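Local coordinates for protein Bd3459 (Bdellovibrio bacteriovorus, PDB 5CEC) that acts as a predatory endopeptidase of the S13 family, probably with serine D-Ala-D-Ala carboxypeptidase activity, and is bound by an ankyrin-repeat immunity protein that serves in self-protection, at residues L244-N249 with N253-N258; G158-K163 with S290-G295; L78-R83 with A238-I243; S72-T77 with T355-S360; K312-L317 with Y326-V331. The protein carries 1 engineered substitution. All blocks are in the same frame, centred on the assembly; numbering follows the deposited sequence.

Contact 1: L244-N249 with N253-N258. With SO4 (sulfate ion), chain D.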
# COMPACT_ATOMS: atom_id res chain seq x y z
N LEU A 244 7.13 4.57 8.54
CA LEU A 244 6.78 3.16 8.33
C LEU A 244 5.28 2.96 8.11
O LEU A 244 4.87 2.23 7.21
CB LEU A 244 7.26 2.30 9.51
CG LEU A 244 8.78 2.22 9.65
CD1 LEU A 244 9.14 1.65 11.00
CD2 LEU A 244 9.45 1.42 8.56
N LYS A 245 4.47 3.66 8.91
CA LYS A 245 3.01 3.60 8.73
C LYS A 245 2.63 4.03 7.31
O LYS A 245 1.83 3.36 6.65
CB LYS A 245 2.30 4.49 9.75
CG LYS A 245 0.79 4.43 9.72
CD LYS A 245 0.22 3.22 10.41
CE LYS A 245 -1.29 3.15 10.20
NZ LYS A 245 -1.95 2.05 10.95
N ARG A 246 3.19 5.16 6.86
CA ARG A 246 2.90 5.63 5.49
C ARG A 246 3.32 4.55 4.47
O ARG A 246 2.56 4.19 3.57
CB ARG A 246 3.61 6.93 5.22
CG ARG A 246 3.33 7.53 3.86
CD ARG A 246 1.87 7.84 3.64
NE ARG A 246 1.68 8.77 2.53
CZ ARG A 246 0.52 9.01 1.93
NH1 ARG A 246 -0.58 8.31 2.20
NH2 ARG A 246 0.49 9.94 1.01
N MET A 247 4.54 4.02 4.66
CA MET A 247 5.06 2.99 3.73
C MET A 247 4.13 1.79 3.66
O MET A 247 3.85 1.27 2.57
CB MET A 247 6.43 2.57 4.20
CG MET A 247 7.03 1.45 3.38
SD MET A 247 8.61 0.85 4.03
CE MET A 247 8.10 -0.04 5.46
N ASN A 248 3.73 1.29 4.83
CA ASN A 248 2.94 0.07 4.90
C ASN A 248 1.45 0.29 4.60
O ASN A 248 0.74 -0.67 4.33
CB ASN A 248 3.16 -0.63 6.23
CG ASN A 248 4.53 -1.24 6.33
OD1 ASN A 248 5.06 -1.72 5.31
ND2 ASN A 248 5.12 -1.21 7.52
N ASN A 249 0.99 1.55 4.61
CA ASN A 249 -0.37 1.85 4.15
C ASN A 249 -0.40 1.81 2.61
O ASN A 249 -1.29 1.17 2.02
CB ASN A 249 -0.83 3.25 4.59
CG ASN A 249 -1.40 3.30 5.99
OD1 ASN A 249 -1.62 2.30 6.64
ND2 ASN A 249 -1.64 4.53 6.46
N ASN A 253 7.26 1.51 -2.42
CA ASN A 253 8.56 0.93 -2.78
C ASN A 253 9.73 1.88 -2.51
O ASN A 253 10.81 1.42 -2.11
CB ASN A 253 8.58 0.52 -4.23
CG ASN A 253 7.69 -0.65 -4.52
OD1 ASN A 253 7.12 -1.29 -3.64
ND2 ASN A 253 7.57 -0.94 -5.80
N TYR A 254 9.52 3.17 -2.78
CA TYR A 254 10.60 4.14 -2.60
C TYR A 254 11.07 4.18 -1.17
O TYR A 254 12.31 4.15 -0.89
CB TYR A 254 10.17 5.57 -3.06
CG TYR A 254 11.21 6.62 -2.81
CD1 TYR A 254 12.21 6.90 -3.74
CD2 TYR A 254 11.24 7.32 -1.60
CE1 TYR A 254 13.18 7.84 -3.49
CE2 TYR A 254 12.21 8.28 -1.37
CZ TYR A 254 13.19 8.54 -2.30
OH TYR A 254 14.17 9.45 -2.05
N ILE A 255 10.11 4.26 -0.24
CA ILE A 255 10.49 4.31 1.17
C ILE A 255 11.21 3.01 1.56
O ILE A 255 12.25 3.03 2.24
CB ILE A 255 9.30 4.57 2.11
CG1 ILE A 255 8.59 5.88 1.76
CG2 ILE A 255 9.73 4.59 3.57
CD1 ILE A 255 7.28 6.09 2.50
N ALA A 256 10.63 1.88 1.16
CA ALA A 256 11.17 0.58 1.61
C ALA A 256 12.58 0.38 1.06
O ALA A 256 13.47 -0.09 1.78
CB ALA A 256 10.26 -0.54 1.15
N ASP A 257 12.77 0.65 -0.23
CA ASP A 257 14.07 0.41 -0.85
C ASP A 257 15.13 1.34 -0.26
O ASP A 257 16.25 0.92 -0.02
CB ASP A 257 13.99 0.52 -2.39
CG ASP A 257 13.24 -0.62 -3.00
OD1 ASP A 257 13.42 -1.77 -2.52
OD2 ASP A 257 12.54 -0.41 -4.00
N ASN A 258 14.76 2.59 0.02
CA ASN A 258 15.71 3.49 0.60
C ASN A 258 16.07 3.16 2.04
O ASN A 258 17.20 3.33 2.42
CB ASN A 258 15.29 4.95 0.41
CG ASN A 258 15.67 5.46 -0.96
OD1 ASN A 258 16.84 5.78 -1.19
ND2 ASN A 258 14.73 5.42 -1.90
S SO4 D . -3.07 9.96 -0.21
O1 SO4 D . -4.42 10.48 -0.50
O2 SO4 D . -3.15 8.87 0.79
O3 SO4 D . -2.13 11.02 0.22
O4 SO4 D . -2.56 9.32 -1.46
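Arg246 brushes Ile255 with its aliphatic stem, CG to CD1 at 4.4 Å, and then carries its flat guanidinium past the contact to a sulfate ion, probably taken up from the crystallisation liquor. The sulfur lies in the plane of the group, at its edge: NH1 donates to sulfate O2 at 3.0 Å in an almost straight bond (178°), and NH2 donates to O3 at 2.9 Å. NE, on another side of the group, forms a salt bridge with Glu152, so partners along the rim fix the rotation of the plane. On the other segment, one face of the Tyr254 ring carries Asn258 ND2, set over toward the rim. The same ND2 bonds to the backbone oxygen Tyr254 O at 2.9 Å, and Asn258 N approaches that oxygen from the opposite face of its carbonyl plane.

Between the helices the chemistry is apolar. Met247 has CG trans to its main-chain nitrogen (chi1 176°) and runs extended as far as SD, which reaches Ala256 CA at 3.5 Å and Ala256 CB at 3.6 Å; the bend that follows turns CE toward Thr77. Ile255 lies across the methionine stem, its CG2 3.9 Å from Met247 CB.

The short helical segments approach to 9.1 Å between axes, with 125° between their directions, two consecutive helices joined by a short link and steeply inclined to each other. Helix 72-84 lies against one flank through Leu244, Met247 and Asn248, and Asn253, at the start of the second helix, bonds to Lys73, consistent with an SxN motif.

Contact 2: G158-K163 with S290-G295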
# COMPACT_ATOMS: atom_id res chain seq x y z
N GLY A 158 4.63 2.17 -6.58
CA GLY A 158 4.67 0.79 -7.09
C GLY A 158 5.76 0.52 -8.09
O GLY A 158 5.81 -0.58 -8.66
N GLY A 159 6.64 1.49 -8.32
CA GLY A 159 7.64 1.40 -9.37
C GLY A 159 8.96 0.86 -8.91
O GLY A 159 9.14 0.49 -7.74
N THR A 160 9.90 0.80 -9.85
CA THR A 160 11.26 0.38 -9.56
C THR A 160 11.95 1.62 -9.00
O THR A 160 12.10 2.61 -9.69
CB THR A 160 11.98 -0.12 -10.82
OG1 THR A 160 11.31 -1.29 -11.28
CG2 THR A 160 13.43 -0.43 -10.52
N THR A 161 12.39 1.54 -7.76
CA THR A 161 13.04 2.66 -7.10
C THR A 161 14.38 2.92 -7.78
O THR A 161 15.19 1.99 -7.93
CB THR A 161 13.24 2.35 -5.61
OG1 THR A 161 11.96 2.00 -5.05
CG2 THR A 161 13.85 3.49 -4.88
N PRO A 162 14.65 4.18 -8.16
CA PRO A 162 15.93 4.44 -8.77
C PRO A 162 17.06 4.05 -7.84
O PRO A 162 17.05 4.40 -6.66
CB PRO A 162 15.90 5.93 -9.06
CG PRO A 162 14.47 6.26 -9.14
CD PRO A 162 13.78 5.36 -8.18
N LYS A 163 18.01 3.30 -8.37
CA LYS A 163 19.18 2.87 -7.63
C LYS A 163 20.39 3.54 -8.29
O LYS A 163 20.78 3.19 -9.41
CB LYS A 163 19.27 1.34 -7.65
CG LYS A 163 20.39 0.78 -6.78
CD LYS A 163 20.22 -0.72 -6.53
CE LYS A 163 21.39 -1.31 -5.75
NZ LYS A 163 21.79 -0.47 -4.58
N SER A 290 11.70 -3.69 -0.86
CA SER A 290 10.31 -3.53 -1.26
C SER A 290 9.58 -4.81 -1.61
O SER A 290 8.34 -4.86 -1.50
CB SER A 290 10.21 -2.55 -2.43
OG SER A 290 10.91 -3.06 -3.52
N GLY A 291 10.32 -5.80 -2.14
CA GLY A 291 9.71 -7.03 -2.63
C GLY A 291 9.46 -7.17 -4.12
O GLY A 291 9.06 -8.25 -4.60
N ASN A 292 9.72 -6.13 -4.88
CA ASN A 292 9.36 -6.21 -6.29
C ASN A 292 10.51 -6.87 -7.08
O ASN A 292 11.55 -7.24 -6.54
CB ASN A 292 8.95 -4.86 -6.85
CG ASN A 292 10.08 -3.90 -6.90
OD1 ASN A 292 11.16 -4.19 -6.42
ND2 ASN A 292 9.88 -2.77 -7.55
N ASN A 293 10.27 -7.09 -8.34
CA ASN A 293 11.20 -7.80 -9.19
C ASN A 293 12.46 -7.00 -9.47
O ASN A 293 12.39 -5.92 -10.03
CB ASN A 293 10.51 -8.12 -10.50
CG ASN A 293 11.28 -9.09 -11.36
OD1 ASN A 293 12.38 -9.55 -11.01
ND2 ASN A 293 10.72 -9.41 -12.51
N GLU A 294 13.60 -7.58 -9.07
CA GLU A 294 14.92 -6.98 -9.23
C GLU A 294 15.54 -7.42 -10.58
O GLU A 294 16.54 -6.85 -11.00
CB GLU A 294 15.77 -7.38 -8.00
CG GLU A 294 17.02 -6.56 -7.70
CD GLU A 294 16.78 -5.14 -7.16
OE1 GLU A 294 15.64 -4.73 -6.85
OE2 GLU A 294 17.77 -4.40 -7.04
N GLY A 295 14.93 -8.39 -11.27
CA GLY A 295 15.41 -8.88 -12.59
C GLY A 295 14.43 -8.57 -13.71
O GLY A 295 13.75 -7.55 -13.68
O HOH W 1 7.52 -2.62 -9.07
O HOH W 2 12.35 -1.18 -6.55
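Asn292 reaches across toward Gly159 and Thr160, and its side chain shows how two loops can be joined largely through water. CB, which points at the opposite loop, lies 3.5 Å from water 1. CG is wedged between the backbone N and the carbonyl carbon (chi1 67°), which presents the amide to the gap. ND2 does the touching: it lies 4.0 Å from Thr160 CA and 3.3 Å from Gly159 O, too poorly angled for a hydrogen bond, and that oxygen already accepts from Asn253. Instead, ND2 donates to two waters. Water 1, 2.8 Å from Asn292 ND2, donates in turn to Gly158 O at 2.7 Å. Water 2, 3.1 Å from Asn292 ND2, also accepts from Thr161 N at 3.0 Å. Farther along, the aliphatic CD of Lys163 nears Glu294 while their charged ends stay apart; the lysine has a cation-pi partner in Trp261, and Glu294 bonds to Asn288.

This is a surface contact between the loop leading from strand 135-141 to helix 167-182 and the loop between strands 284-285 and 304-306. Helix 253-262 ties both: Asp257 bonds to Thr161 and Ser290, while Ser290 O turns to Lys73 at the start of helix 72-84.

Contact 3: L78-R83 with A238-I243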
# COMPACT_ATOMS: atom_id res chain seq x y z
N LEU A 78 10.85 -4.31 10.45
CA LEU A 78 11.53 -4.88 11.63
C LEU A 78 12.99 -4.41 11.67
O LEU A 78 13.49 -3.98 12.72
CB LEU A 78 11.49 -6.40 11.57
CG LEU A 78 12.35 -7.11 12.61
CD1 LEU A 78 11.95 -6.76 14.04
CD2 LEU A 78 12.32 -8.61 12.41
N TRP A 79 13.69 -4.53 10.54
CA TRP A 79 15.11 -4.16 10.49
C TRP A 79 15.27 -2.70 10.92
O TRP A 79 16.12 -2.39 11.77
CB TRP A 79 15.69 -4.39 9.09
CG TRP A 79 17.15 -4.28 8.99
CD1 TRP A 79 18.08 -4.38 10.01
CD2 TRP A 79 17.90 -4.14 7.79
NE1 TRP A 79 19.35 -4.30 9.51
CE2 TRP A 79 19.27 -4.14 8.15
CE3 TRP A 79 17.56 -3.99 6.45
CZ2 TRP A 79 20.26 -4.05 7.22
CZ3 TRP A 79 18.58 -3.88 5.54
CH2 TRP A 79 19.90 -3.88 5.93
N ALA A 80 14.46 -1.80 10.36
CA ALA A 80 14.56 -0.38 10.68
C ALA A 80 14.21 -0.12 12.17
O ALA A 80 14.84 0.72 12.82
CB ALA A 80 13.69 0.43 9.74
N VAL A 81 13.13 -0.74 12.66
CA VAL A 81 12.75 -0.56 14.07
C VAL A 81 13.88 -0.99 15.00
O VAL A 81 14.19 -0.32 15.96
CB VAL A 81 11.43 -1.30 14.39
CG1 VAL A 81 11.17 -1.44 15.90
CG2 VAL A 81 10.27 -0.62 13.70
N ASP A 82 14.50 -2.12 14.68
CA ASP A 82 15.63 -2.63 15.51
C ASP A 82 16.88 -1.74 15.39
O ASP A 82 17.55 -1.48 16.38
CB ASP A 82 15.96 -4.08 15.12
CG ASP A 82 15.13 -5.09 15.87
OD1 ASP A 82 14.31 -4.72 16.77
OD2 ASP A 82 15.34 -6.29 15.57
N ARG A 83 17.21 -1.29 14.19
CA ARG A 83 18.44 -0.54 13.99
C ARG A 83 18.31 0.92 14.45
O ARG A 83 19.28 1.50 14.94
CB ARG A 83 18.84 -0.53 12.53
CG ARG A 83 19.62 -1.74 12.10
CD ARG A 83 21.10 -1.59 12.52
NE ARG A 83 21.75 -0.49 11.81
CZ ARG A 83 22.19 -0.52 10.55
NH1 ARG A 83 22.15 -1.64 9.83
NH2 ARG A 83 22.69 0.58 10.00
N ALA A 238 9.19 13.42 10.65
CA ALA A 238 8.28 12.66 11.51
C ALA A 238 9.05 11.44 12.05
O ALA A 238 10.02 10.96 11.43
CB ALA A 238 7.03 12.22 10.72
N PRO A 239 8.59 10.91 13.18
CA PRO A 239 9.30 9.74 13.70
C PRO A 239 9.22 8.56 12.73
O PRO A 239 8.27 8.44 11.93
CB PRO A 239 8.60 9.43 15.01
CG PRO A 239 7.34 10.21 15.03
CD PRO A 239 7.47 11.33 14.04
N LEU A 240 10.18 7.65 12.86
CA LEU A 240 10.24 6.49 12.00
C LEU A 240 8.93 5.70 11.96
O LEU A 240 8.53 5.26 10.88
CB LEU A 240 11.40 5.57 12.41
CG LEU A 240 11.57 4.31 11.58
CD1 LEU A 240 11.97 4.61 10.16
CD2 LEU A 240 12.52 3.35 12.25
N LYS A 241 8.26 5.56 13.10
CA LYS A 241 7.00 4.83 13.11
C LYS A 241 6.01 5.41 12.08
O LYS A 241 5.25 4.66 11.47
CB LYS A 241 6.38 4.79 14.53
CG LYS A 241 6.01 6.16 15.08
CD LYS A 241 5.47 6.20 16.49
CE LYS A 241 5.15 7.65 16.82
NZ LYS A 241 4.37 7.83 18.06
N THR A 242 5.96 6.74 11.97
CA THR A 242 5.08 7.43 11.04
C THR A 242 5.48 7.14 9.57
O THR A 242 4.63 6.93 8.70
CB THR A 242 5.06 8.93 11.32
OG1 THR A 242 4.69 9.12 12.68
CG2 THR A 242 4.16 9.70 10.36
N ILE A 243 6.77 7.23 9.32
CA ILE A 243 7.30 6.92 7.98
C ILE A 243 6.94 5.48 7.59
O ILE A 243 6.51 5.20 6.46
CB ILE A 243 8.83 7.16 7.93
CG1 ILE A 243 9.12 8.65 8.14
CG2 ILE A 243 9.43 6.61 6.61
CD1 ILE A 243 10.58 8.94 8.37
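Leu240 plugs its side chain against the backbone of Ala80 where two helices of the penicillin-binding type fold meet: helix 72-84, which carries the SxxK-like pattern at its start, and helix 240-250, whose first turn begins here. The interaction across the contact is apolar and small, burying 96 Å² in all, and a single leucine branch does most of the work.

Backbone bonds shape the helix start that carries Leu240. Pro239 sits at the N-cap position of helix 240-250, and its carbonyl oxygen accepts from Ile243 N at 3.2 Å, closing the opening turn. This start is held from outside as well, by backbone hydrogen bonds of Leu240 with Tyr88 and of Lys241 with Pro86.

In the apolar group, Leu240 extends its CG opposite its own backbone N (chi1 180°), which sends CD2 at helix 72-84. The small side chain of Ala80 permits the approach of this methyl. Val81 also touches Leu317 and Ser320 of helix 307-322.

Polar and aromatic partners turn elsewhere. Trp79 stacks on Tyr272 and meets Phe269 edge-to-face, and Asp82 forms a salt bridge with Lys276, so these residues join helix 72-84 to helix 265-277.

The closest meeting is of methyl with main chain. Leu240 CD2 lies 3.6 Å from Ala80 O and 4.0 Å from Ala80 CB, and it comes within 4.2 Å of Val81 N.

Contact 4: S72-T77 with T355-S360. With SO4 (sulfate ion), chain C.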
# COMPACT_ATOMS: atom_id res chain seq x y z
N SER A 72 7.45 -8.32 2.09
CA SER A 72 8.84 -7.97 2.34
C SER A 72 9.00 -6.70 3.18
O SER A 72 9.95 -6.55 3.94
CB SER A 72 9.58 -7.71 1.02
OG SER A 72 9.72 -8.86 0.24
N LYS A 73 8.09 -5.74 2.97
CA LYS A 73 8.19 -4.45 3.69
C LYS A 73 8.05 -4.60 5.20
O LYS A 73 8.55 -3.77 5.92
CB LYS A 73 7.21 -3.44 3.10
CG LYS A 73 7.44 -3.13 1.63
CD LYS A 73 6.56 -2.00 1.14
CE LYS A 73 6.90 -1.56 -0.26
NZ LYS A 73 6.55 -2.56 -1.28
N VAL A 74 7.38 -5.66 5.65
CA VAL A 74 7.30 -5.90 7.09
C VAL A 74 8.68 -6.32 7.64
O VAL A 74 9.04 -5.97 8.76
CB VAL A 74 6.23 -6.93 7.45
CG1 VAL A 74 6.16 -7.09 8.95
CG2 VAL A 74 4.86 -6.52 6.93
N VAL A 75 9.45 -7.05 6.84
CA VAL A 75 10.81 -7.43 7.24
C VAL A 75 11.69 -6.19 7.29
O VAL A 75 12.44 -5.96 8.26
CB VAL A 75 11.39 -8.48 6.28
CG1 VAL A 75 12.74 -8.96 6.80
CG2 VAL A 75 10.46 -9.70 6.17
N THR A 76 11.58 -5.34 6.27
CA THR A 76 12.32 -4.05 6.28
C THR A 76 11.92 -3.18 7.51
O THR A 76 12.77 -2.53 8.10
CB THR A 76 12.08 -3.33 4.96
OG1 THR A 76 12.46 -4.23 3.90
CG2 THR A 76 12.85 -2.04 4.87
N THR A 77 10.62 -3.21 7.84
CA THR A 77 10.08 -2.49 9.01
C THR A 77 10.77 -3.00 10.27
O THR A 77 11.24 -2.19 11.07
CB THR A 77 8.57 -2.68 9.08
OG1 THR A 77 7.98 -2.06 7.94
CG2 THR A 77 7.97 -2.07 10.27
N THR A 355 -4.57 -6.32 11.45
CA THR A 355 -3.48 -5.40 11.11
C THR A 355 -2.65 -6.17 10.11
O THR A 355 -2.15 -7.24 10.45
CB THR A 355 -2.65 -5.02 12.34
OG1 THR A 355 -3.53 -4.53 13.37
CG2 THR A 355 -1.64 -3.99 12.05
N ALA A 356 -2.48 -5.67 8.90
CA ALA A 356 -1.91 -6.53 7.84
C ALA A 356 -1.24 -5.75 6.73
O ALA A 356 -1.58 -4.58 6.47
CB ALA A 356 -2.97 -7.44 7.25
N LYS A 357 -0.32 -6.43 6.05
CA LYS A 357 0.38 -5.94 4.90
C LYS A 357 0.10 -6.90 3.74
O LYS A 357 0.20 -8.09 3.87
CB LYS A 357 1.90 -5.91 5.16
CG LYS A 357 2.74 -5.40 3.97
CD LYS A 357 2.64 -3.89 3.79
CE LYS A 357 3.09 -3.46 2.40
NZ LYS A 357 2.08 -3.77 1.35
N THR A 358 -0.24 -6.33 2.59
CA THR A 358 -0.49 -7.02 1.34
C THR A 358 0.77 -7.17 0.48
O THR A 358 1.75 -6.44 0.63
CB THR A 358 -1.52 -6.22 0.56
OG1 THR A 358 -1.08 -4.87 0.47
CG2 THR A 358 -2.90 -6.25 1.20
N GLY A 359 0.68 -8.07 -0.49
CA GLY A 359 1.68 -8.15 -1.55
C GLY A 359 1.13 -8.76 -2.81
O GLY A 359 0.23 -9.58 -2.75
N SER A 360 1.62 -8.27 -3.94
CA SER A 360 1.22 -8.71 -5.26
C SER A 360 2.41 -8.65 -6.22
O SER A 360 2.97 -7.57 -6.41
CB SER A 360 0.13 -7.79 -5.80
OG SER A 360 -0.87 -7.49 -4.85
S SO4 C . 0.64 -4.22 -2.75
O1 SO4 C . -0.16 -3.16 -3.42
O2 SO4 C . 0.24 -5.58 -3.16
O3 SO4 C . 2.13 -3.91 -3.01
O4 SO4 C . 0.51 -4.08 -1.29
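Lys357 leaves its strand with CG opposite the backbone N (chi1 179°) and folds back at chi2 (75°), which lays its stem along Val74 and its far end across Lys73. The two lysines are consistent with the SxxK and KTG motifs of the penicillin-binding and serine beta-lactamase fold: Lys73 follows Ser70 at the start of helix 72-84, and Lys357-Thr358-Gly359 lie on strand 354-361.

Val74 CG2 presses on Lys357 CB at 3.5 Å, the two side chains running alongside in opposing senses. Lys73 CD meets Lys357 CE at 4.0 Å. Their nitrogens serve different partners: Lys73 NZ bonds to Ser70 OG, Asn253 OD1 and Ser290 O, whereas Lys357 NZ bends round to its neighbour's carbonyl, Thr358 O, at 2.8 Å and bonds weakly to Ser251.

A sulfate, probably from the crystallisation liquor, sits beside the strand, in what is probably the active-site groove, and is also hydrogen-bonded to Ser70 and Ser251. Its O4 lies 3.1 Å from Lys357 NZ and unusually, perhaps doubtfully, close to Thr358 OG1. On another sulfate oxygen, O2, Ser360 OG donates at 2.8 Å.

Contact 5: K312-L317 with Y326-V331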
# COMPACT_ATOMS: atom_id res chain seq x y z
N LYS A 312 7.92 -15.34 12.58
CA LYS A 312 9.01 -14.90 13.45
C LYS A 312 9.27 -13.40 13.37
O LYS A 312 9.47 -12.71 14.36
CB LYS A 312 10.30 -15.64 13.18
CG LYS A 312 10.25 -17.14 13.49
CD LYS A 312 11.54 -17.83 13.08
CE LYS A 312 12.69 -17.50 14.01
NZ LYS A 312 12.59 -18.14 15.37
N VAL A 313 9.16 -12.88 12.15
CA VAL A 313 9.29 -11.44 11.94
C VAL A 313 8.19 -10.69 12.67
O VAL A 313 8.47 -9.67 13.33
CB VAL A 313 9.30 -11.13 10.42
CG1 VAL A 313 9.06 -9.65 10.14
CG2 VAL A 313 10.63 -11.57 9.83
N LEU A 314 6.95 -11.17 12.56
CA LEU A 314 5.84 -10.52 13.28
C LEU A 314 6.06 -10.54 14.81
O LEU A 314 5.86 -9.52 15.49
CB LEU A 314 4.51 -11.15 12.93
CG LEU A 314 4.06 -10.80 11.47
CD1 LEU A 314 3.05 -11.83 11.00
CD2 LEU A 314 3.53 -9.37 11.35
N TYR A 315 6.45 -11.70 15.34
CA TYR A 315 6.71 -11.83 16.77
C TYR A 315 7.76 -10.83 17.23
O TYR A 315 7.58 -10.11 18.23
CB TYR A 315 7.19 -13.23 17.09
CG TYR A 315 7.55 -13.40 18.52
CD1 TYR A 315 8.81 -13.06 18.99
CD2 TYR A 315 6.60 -13.85 19.43
CE1 TYR A 315 9.13 -13.21 20.32
CE2 TYR A 315 6.90 -13.98 20.76
CZ TYR A 315 8.18 -13.66 21.23
OH TYR A 315 8.52 -13.77 22.52
N SER A 316 8.85 -10.76 16.48
CA SER A 316 9.97 -9.87 16.80
C SER A 316 9.63 -8.40 16.66
O SER A 316 10.06 -7.58 17.48
CB SER A 316 11.21 -10.24 15.99
OG SER A 316 11.69 -11.52 16.32
N LEU A 317 8.87 -8.03 15.61
CA LEU A 317 8.45 -6.67 15.43
C LEU A 317 7.55 -6.24 16.56
O LEU A 317 7.69 -5.12 17.10
CB LEU A 317 7.76 -6.54 14.06
CG LEU A 317 7.21 -5.14 13.73
CD1 LEU A 317 8.28 -4.06 13.79
CD2 LEU A 317 6.59 -5.17 12.35
N TYR A 326 4.23 0.59 21.80
CA TYR A 326 3.55 0.62 20.52
C TYR A 326 2.99 -0.75 20.16
O TYR A 326 3.38 -1.76 20.74
CB TYR A 326 4.46 1.11 19.41
CG TYR A 326 4.95 2.53 19.59
CD1 TYR A 326 4.03 3.57 19.74
CD2 TYR A 326 6.30 2.85 19.55
CE1 TYR A 326 4.46 4.87 19.88
CE2 TYR A 326 6.73 4.16 19.66
CZ TYR A 326 5.80 5.17 19.84
OH TYR A 326 6.14 6.50 19.95
N ASP A 327 2.09 -0.75 19.18
CA ASP A 327 1.41 -1.94 18.66
C ASP A 327 1.74 -2.06 17.15
O ASP A 327 2.26 -1.11 16.51
CB ASP A 327 -0.14 -1.78 18.74
CG ASP A 327 -0.69 -1.66 20.16
OD1 ASP A 327 -0.07 -2.13 21.11
OD2 ASP A 327 -1.79 -1.11 20.30
N LEU A 328 1.44 -3.21 16.56
CA LEU A 328 1.64 -3.37 15.12
C LEU A 328 0.89 -2.28 14.34
O LEU A 328 1.37 -1.81 13.30
CB LEU A 328 1.27 -4.77 14.65
CG LEU A 328 2.21 -5.92 15.04
CD1 LEU A 328 1.64 -7.25 14.65
CD2 LEU A 328 3.59 -5.72 14.43
N SER A 329 -0.27 -1.84 14.85
CA SER A 329 -1.06 -0.78 14.20
C SER A 329 -0.37 0.60 14.16
O SER A 329 -0.85 1.49 13.49
CB SER A 329 -2.41 -0.63 14.87
OG SER A 329 -2.23 -0.23 16.22
N ASP A 330 0.72 0.77 14.91
CA ASP A 330 1.52 1.97 14.79
C ASP A 330 2.44 2.01 13.58
O ASP A 330 2.95 3.05 13.24
CB ASP A 330 2.27 2.26 16.09
CG ASP A 330 1.31 2.52 17.23
OD1 ASP A 330 0.48 3.43 17.10
OD2 ASP A 330 1.38 1.82 18.25
N VAL A 331 2.63 0.86 12.94
CA VAL A 331 3.48 0.80 11.76
C VAL A 331 2.89 0.04 10.56
O VAL A 331 3.48 0.08 9.49
CB VAL A 331 4.88 0.22 12.07
CG1 VAL A 331 5.59 1.07 13.13
CG2 VAL A 331 4.81 -1.24 12.48
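Leu317 and Leu328 bring their CA atoms to 7.6 Å where the chain, after leaving helix 307-322, folds back along it through residues 328-330, which have helical backbone angles without the regular bonds of a helix.

The returning segment is braced internally. Asp327 N donates to Asp330 OD2 at 2.8 Å in a nearly straight bond (172°), meeting the carboxylate oxygen on its anti side; in return Asp330 N bonds to Asp327 O at 2.9 Å, and Val331 N to Leu328 O. This compact turn presents Leu328 and Val331 to the helix.

Branched aliphatic ends then do the touching. Leu317 has CG trans to its main-chain nitrogen (chi1 178°), which throws the branch toward the returning chain, and its CD2 meets Leu328 CD2 at 3.7 Å, the two side chains passing obliquely. The same Leu317 methyl also faces Val331 CG2 at 4.3 Å. One helical turn earlier, Leu314 CD2 comes to 4.4 Å from Leu328 CD1, so Leu328 is bounded by two helix residues three positions apart.

Leu317 also packs on Val74, Thr77 and Val81 of helix 72-84. The disulfide Cys45-Cys307 fastens the start of helix 307-322 to strand 40-48, and beyond Val331 the chain enters strand 333-334 at the edge of the large antiparallel sheet. A leucine-lined helix and its returning connection thus form part of the helix-on-sheet core, consistent with the beta-lactamase clan fold.

How the contacts relate
Contacts 1, 3, 4 and 5 are buried, whereas contact 2 lies at the surface; the difference shows in its water bridges against the methyl and methionine packing of contacts 1, 3 and 5. Helix 72-84 serves both contacts 3 and 4, and helix 240-250 both contacts 1 and 3. Lys73 NZ of contact 4 bonds to Asn253 of contact 1 and Ser290 of contact 2, so the likely active-site groove lies where these three converge. Contact 5 is farthest from contact 2 but packs behind contact 4 through Leu317 and Val74, and joins the others through Val331 and Tyr326. Contacts 1 and 4 each add a sulfate, held by a guanidinium in one, strand hydroxyls in the other.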